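Local coordinates for protein origin of replication complex subunit 1B (Arabidopsis thaliana, PDB 5HH7) that belongs to the origin recognition complex that binds replication origins and, through its BAH-PHD cassette, reads the unmodified histone H3 tail, at residues R151-M156 with N178-I183. Numbering follows the deposited sequence. Where two conformers were deposited one is given.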
ATOM      1  N   ARG A 151     -13.357   4.822  12.411  1.00 29.14           N
ATOM      2  CA  ARG A 151     -13.540   5.961  11.527  0.50 28.93           C
ATOM      3  C   ARG A 151     -12.347   5.970  10.584  1.00 27.67           C
ATOM      4  O   ARG A 151     -11.216   6.196  11.014  1.00 27.40           O
ATOM      5  CB  ARG A 151     -13.614   7.274  12.308  0.50 30.68           C
ATOM      6  CG  ARG A 151     -13.908   8.486  11.429  0.50 33.91           C
ATOM      7  CD  ARG A 151     -14.185   9.736  12.247  0.50 39.11           C
ATOM      8  NE  ARG A 151     -14.684  10.829  11.413  0.50 39.34           N
ATOM      9  CZ  ARG A 151     -14.086  12.008  11.283  0.50 29.81           C
ATOM     10  NH1 ARG A 151     -12.964  12.261  11.941  0.50 36.23           N
ATOM     11  NH2 ARG A 151     -14.616  12.941  10.504  0.50 29.26           N
ATOM     12  N   ALA A 152     -12.599   5.699   9.310  1.00 26.67           N
ATOM     13  CA  ALA A 152     -11.532   5.612   8.326  1.00 27.53           C
ATOM     14  C   ALA A 152     -11.275   6.959   7.669  1.00 28.06           C
ATOM     15  O   ALA A 152     -12.212   7.653   7.290  1.00 27.22           O
ATOM     16  CB  ALA A 152     -11.881   4.576   7.268  1.00 25.84           C
ATOM     17  N   ARG A 153     -10.001   7.324   7.548  1.00 23.56           N
ATOM     18  CA  ARG A 153      -9.611   8.479   6.750  1.00 24.72           C
ATOM     19  C   ARG A 153      -8.968   7.944   5.480  1.00 25.49           C
ATOM     20  O   ARG A 153      -7.876   7.374   5.520  1.00 24.94           O
ATOM     21  CB  ARG A 153      -8.630   9.375   7.508  1.00 25.24           C
ATOM     22  CG  ARG A 153      -8.317  10.683   6.783  1.00 26.05           C
ATOM     23  CD  ARG A 153      -7.328  11.554   7.552  1.00 23.08           C
ATOM     24  NE  ARG A 153      -6.999  12.771   6.810  1.00 23.70           N
ATOM     25  CZ  ARG A 153      -6.137  13.694   7.227  1.00 28.67           C
ATOM     26  NH1 ARG A 153      -5.510  13.545   8.389  1.00 28.23           N
ATOM     27  NH2 ARG A 153      -5.903  14.769   6.484  1.00 26.85           N
ATOM     28  N   TRP A 154      -9.656   8.121   4.356  1.00 22.15           N
ATOM     29  CA  TRP A 154      -9.283   7.444   3.117  1.00 23.89           C
ATOM     30  C   TRP A 154      -8.007   7.968   2.473  1.00 24.35           C
ATOM     31  O   TRP A 154      -7.792   9.178   2.380  1.00 19.29           O
ATOM     32  CB  TRP A 154     -10.422   7.533   2.095  1.00 25.52           C
ATOM     33  CG  TRP A 154     -11.705   6.900   2.541  1.00 26.28           C
ATOM     34  CD1 TRP A 154     -12.900   7.527   2.743  1.00 30.17           C
ATOM     35  CD2 TRP A 154     -11.923   5.515   2.840  1.00 25.30           C
ATOM     36  NE1 TRP A 154     -13.850   6.619   3.147  1.00 26.90           N
ATOM     37  CE2 TRP A 154     -13.277   5.376   3.213  1.00 28.44           C
ATOM     38  CE3 TRP A 154     -11.108   4.380   2.827  1.00 26.36           C
ATOM     39  CZ2 TRP A 154     -13.831   4.148   3.574  1.00 26.39           C
ATOM     40  CZ3 TRP A 154     -11.662   3.161   3.187  1.00 26.12           C
ATOM     41  CH2 TRP A 154     -13.010   3.056   3.552  1.00 24.89           C
ATOM     42  N   TYR A 155      -7.166   7.045   2.020  1.00 22.04           N
ATOM     43  CA  TYR A 155      -6.109   7.385   1.087  1.00 18.48           C
ATOM     44  C   TYR A 155      -6.725   7.387  -0.306  1.00 19.87           C
ATOM     45  O   TYR A 155      -7.825   6.859  -0.515  1.00 18.37           O
ATOM     46  CB  TYR A 155      -4.954   6.381   1.153  1.00 20.33           C
ATOM     47  CG  TYR A 155      -4.079   6.510   2.386  1.00 20.76           C
ATOM     48  CD1 TYR A 155      -3.085   7.481   2.457  1.00 16.34           C
ATOM     49  CD2 TYR A 155      -4.235   5.652   3.470  1.00 19.72           C
ATOM     50  CE1 TYR A 155      -2.278   7.606   3.574  1.00 20.14           C
ATOM     51  CE2 TYR A 155      -3.429   5.770   4.598  1.00 22.99           C
ATOM     52  CZ  TYR A 155      -2.451   6.749   4.641  1.00 23.33           C
ATOM     53  OH  TYR A 155      -1.642   6.878   5.747  1.00 20.69           O
ATOM     54  N   MET A 156      -6.019   7.985  -1.255  1.00 17.50           N
ATOM     55  CA  MET A 156      -6.463   7.997  -2.641  1.00 17.80           C
ATOM     56  C   MET A 156      -5.256   7.887  -3.567  1.00 19.82           C
ATOM     57  O   MET A 156      -4.246   8.558  -3.359  1.00 19.19           O
ATOM     58  CB  MET A 156      -7.256   9.273  -2.942  1.00 20.12           C
ATOM     59  CG  MET A 156      -7.657   9.442  -4.410  1.00 21.92           C
ATOM     60  SD  MET A 156      -8.635  10.936  -4.711  1.00 26.47           S
ATOM     61  CE  MET A 156     -10.191  10.487  -3.941  1.00 25.82           C
ATOM     62  N   ASN A 178      -9.198  14.222   2.952  1.00 20.34           N
ATOM     63  CA  ASN A 178     -10.001  14.667   4.074  1.00 22.60           C
ATOM     64  C   ASN A 178     -11.399  14.063   4.001  1.00 27.43           C
ATOM     65  O   ASN A 178     -12.364  14.635   4.507  1.00 27.14           O
ATOM     66  CB  ASN A 178     -10.062  16.194   4.117  1.00 25.47           C
ATOM     67  CG  ASN A 178      -8.701  16.817   4.363  1.00 33.23           C
ATOM     68  OD1 ASN A 178      -7.891  16.285   5.125  1.00 30.19           O
ATOM     69  ND2 ASN A 178      -8.437  17.947   3.711  1.00 31.57           N
ATOM     70  N   ASP A 179     -11.494  12.906   3.349  1.00 24.80           N
ATOM     71  CA  ASP A 179     -12.724  12.122   3.322  1.00 27.81           C
ATOM     72  C   ASP A 179     -12.693  11.105   4.459  1.00 33.13           C
ATOM     73  O   ASP A 179     -11.709  10.381   4.617  1.00 28.64           O
ATOM     74  CB  ASP A 179     -12.863  11.381   1.991  1.00 25.59           C
ATOM     75  CG  ASP A 179     -13.273  12.293   0.846  1.00 36.93           C
ATOM     76  OD1 ASP A 179     -13.264  13.531   1.025  1.00 28.02           O
ATOM     77  OD2 ASP A 179     -13.603  11.764  -0.239  1.00 39.99           O
ATOM     78  N   PHE A 180     -13.769  11.050   5.238  1.00 27.73           N
ATOM     79  CA  PHE A 180     -13.878  10.104   6.347  1.00 29.82           C
ATOM     80  C   PHE A 180     -15.148   9.266   6.233  1.00 33.15           C
ATOM     81  O   PHE A 180     -16.138   9.707   5.650  1.00 31.91           O
ATOM     82  CB  PHE A 180     -13.909  10.835   7.690  1.00 33.46           C
ATOM     83  CG  PHE A 180     -12.658  11.607   8.007  1.00 31.85           C
ATOM     84  CD1 PHE A 180     -12.437  12.857   7.449  1.00 32.71           C
ATOM     85  CD2 PHE A 180     -11.725  11.099   8.894  1.00 28.76           C
ATOM     86  CE1 PHE A 180     -11.298  13.574   7.754  1.00 34.00           C
ATOM     87  CE2 PHE A 180     -10.583  11.814   9.205  1.00 31.72           C
ATOM     88  CZ  PHE A 180     -10.371  13.054   8.635  1.00 33.37           C
ATOM     89  N   ALA A 181     -15.125   8.069   6.812  1.00 27.62           N
ATOM     90  CA  ALA A 181     -16.308   7.214   6.829  1.00 28.66           C
ATOM     91  C   ALA A 181     -16.290   6.235   7.997  1.00 30.94           C
ATOM     92  O   ALA A 181     -15.224   5.803   8.444  1.00 26.31           O
ATOM     93  CB  ALA A 181     -16.437   6.458   5.516  1.00 29.95           C
ATOM     94  N   ASP A 182     -17.478   5.891   8.481  1.00 28.59           N
ATOM     95  CA  ASP A 182     -17.625   4.839   9.477  1.00 29.80           C
ATOM     96  C   ASP A 182     -17.615   3.490   8.776  1.00 31.19           C
ATOM     97  O   ASP A 182     -18.417   3.238   7.878  1.00 36.62           O
ATOM     98  CB  ASP A 182     -18.918   5.011  10.273  1.00 30.48           C
ATOM     99  CG  ASP A 182     -18.932   6.287  11.095  1.00 36.46           C
ATOM    100  OD1 ASP A 182     -17.884   6.963  11.173  1.00 32.48           O
ATOM    101  OD2 ASP A 182     -19.992   6.605  11.675  1.00 37.84           O
ATOM    102  N   ILE A 183     -16.697   2.628   9.197  1.00 31.46           N
ATOM    103  CA  ILE A 183     -16.482   1.336   8.563  1.00 29.69           C
ATOM    104  C   ILE A 183     -16.376   0.257   9.633  1.00 29.00           C
ATOM    105  O   ILE A 183     -15.666   0.427  10.620  1.00 31.85           O
ATOM    106  CB  ILE A 183     -15.175   1.347   7.741  1.00 29.71           C
ATOM    107  CG1 ILE A 183     -15.272   2.333   6.573  1.00 33.86           C
ATOM    108  CG2 ILE A 183     -14.842  -0.046   7.233  1.00 33.48           C
ATOM    109  CD1 ILE A 183     -16.125   1.842   5.420  1.00 38.71           C
TER
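Ala181 O accepts the backbone N-H of Ala152 in a nearly straight bond of 2.8 Å, and a weaker CA-H contact from Arg151 reaches the same oxygen. Ala181 N returns the bond to Ala152 O, at 3.0 Å, making Ala152 and Ala181 a hydrogen-bonded antiparallel pair; Trp154 N to Asp179 O continues the ladder. Arg151 with Asp182 and Arg153 with Phe180 are the non-hydrogen-bonded pairs, and their side chains share one face of the sheet. There the Phe180 ring packs between two arginines. In the conformer of Arg151 described, one of two deposited, the guanidinium lies flat on one side, its plane 6° from that of the ring and its centre 3.9 Å from the ring centre, an off-centre cation-pi stack in which NH2 sits over CG and NH1 near CD2; in this conformer NH1 is also salt-bridged to Asp137. Against the opposite side rests the aliphatic part of Arg153, whose CG makes a CH-pi contact 3.9 Å from the ring centroid. With CG anti to the backbone N (chi1 -173°) and the chain extended beyond, Arg153 runs alongside Phe180 to Asn178, where NH2 makes a weak, bent hydrogen bond to OD1 at 2.8 Å. Its NE binds Thr177 O and its NH2 also pairs with Glu216, while Asn178 ND2 goes to Asp218 and Glu216. On the other face the Trp154 indole runs past three residues of the partner strand: CD1 lies near Asp179 CB, NE1 approaches Ala181 CB at 3.5 Å, and Ile183 CD1 meets the ring edge, 3.7 Å from CZ2. Ala152 CB sits over the indole toward its rim. Within the mixed beta-sheet of the BAH domain, strand 148-156 lies between strands 175-184 and 132-142, both antiparallel to it, with Ala134 of the latter touching Ala152 and Trp154.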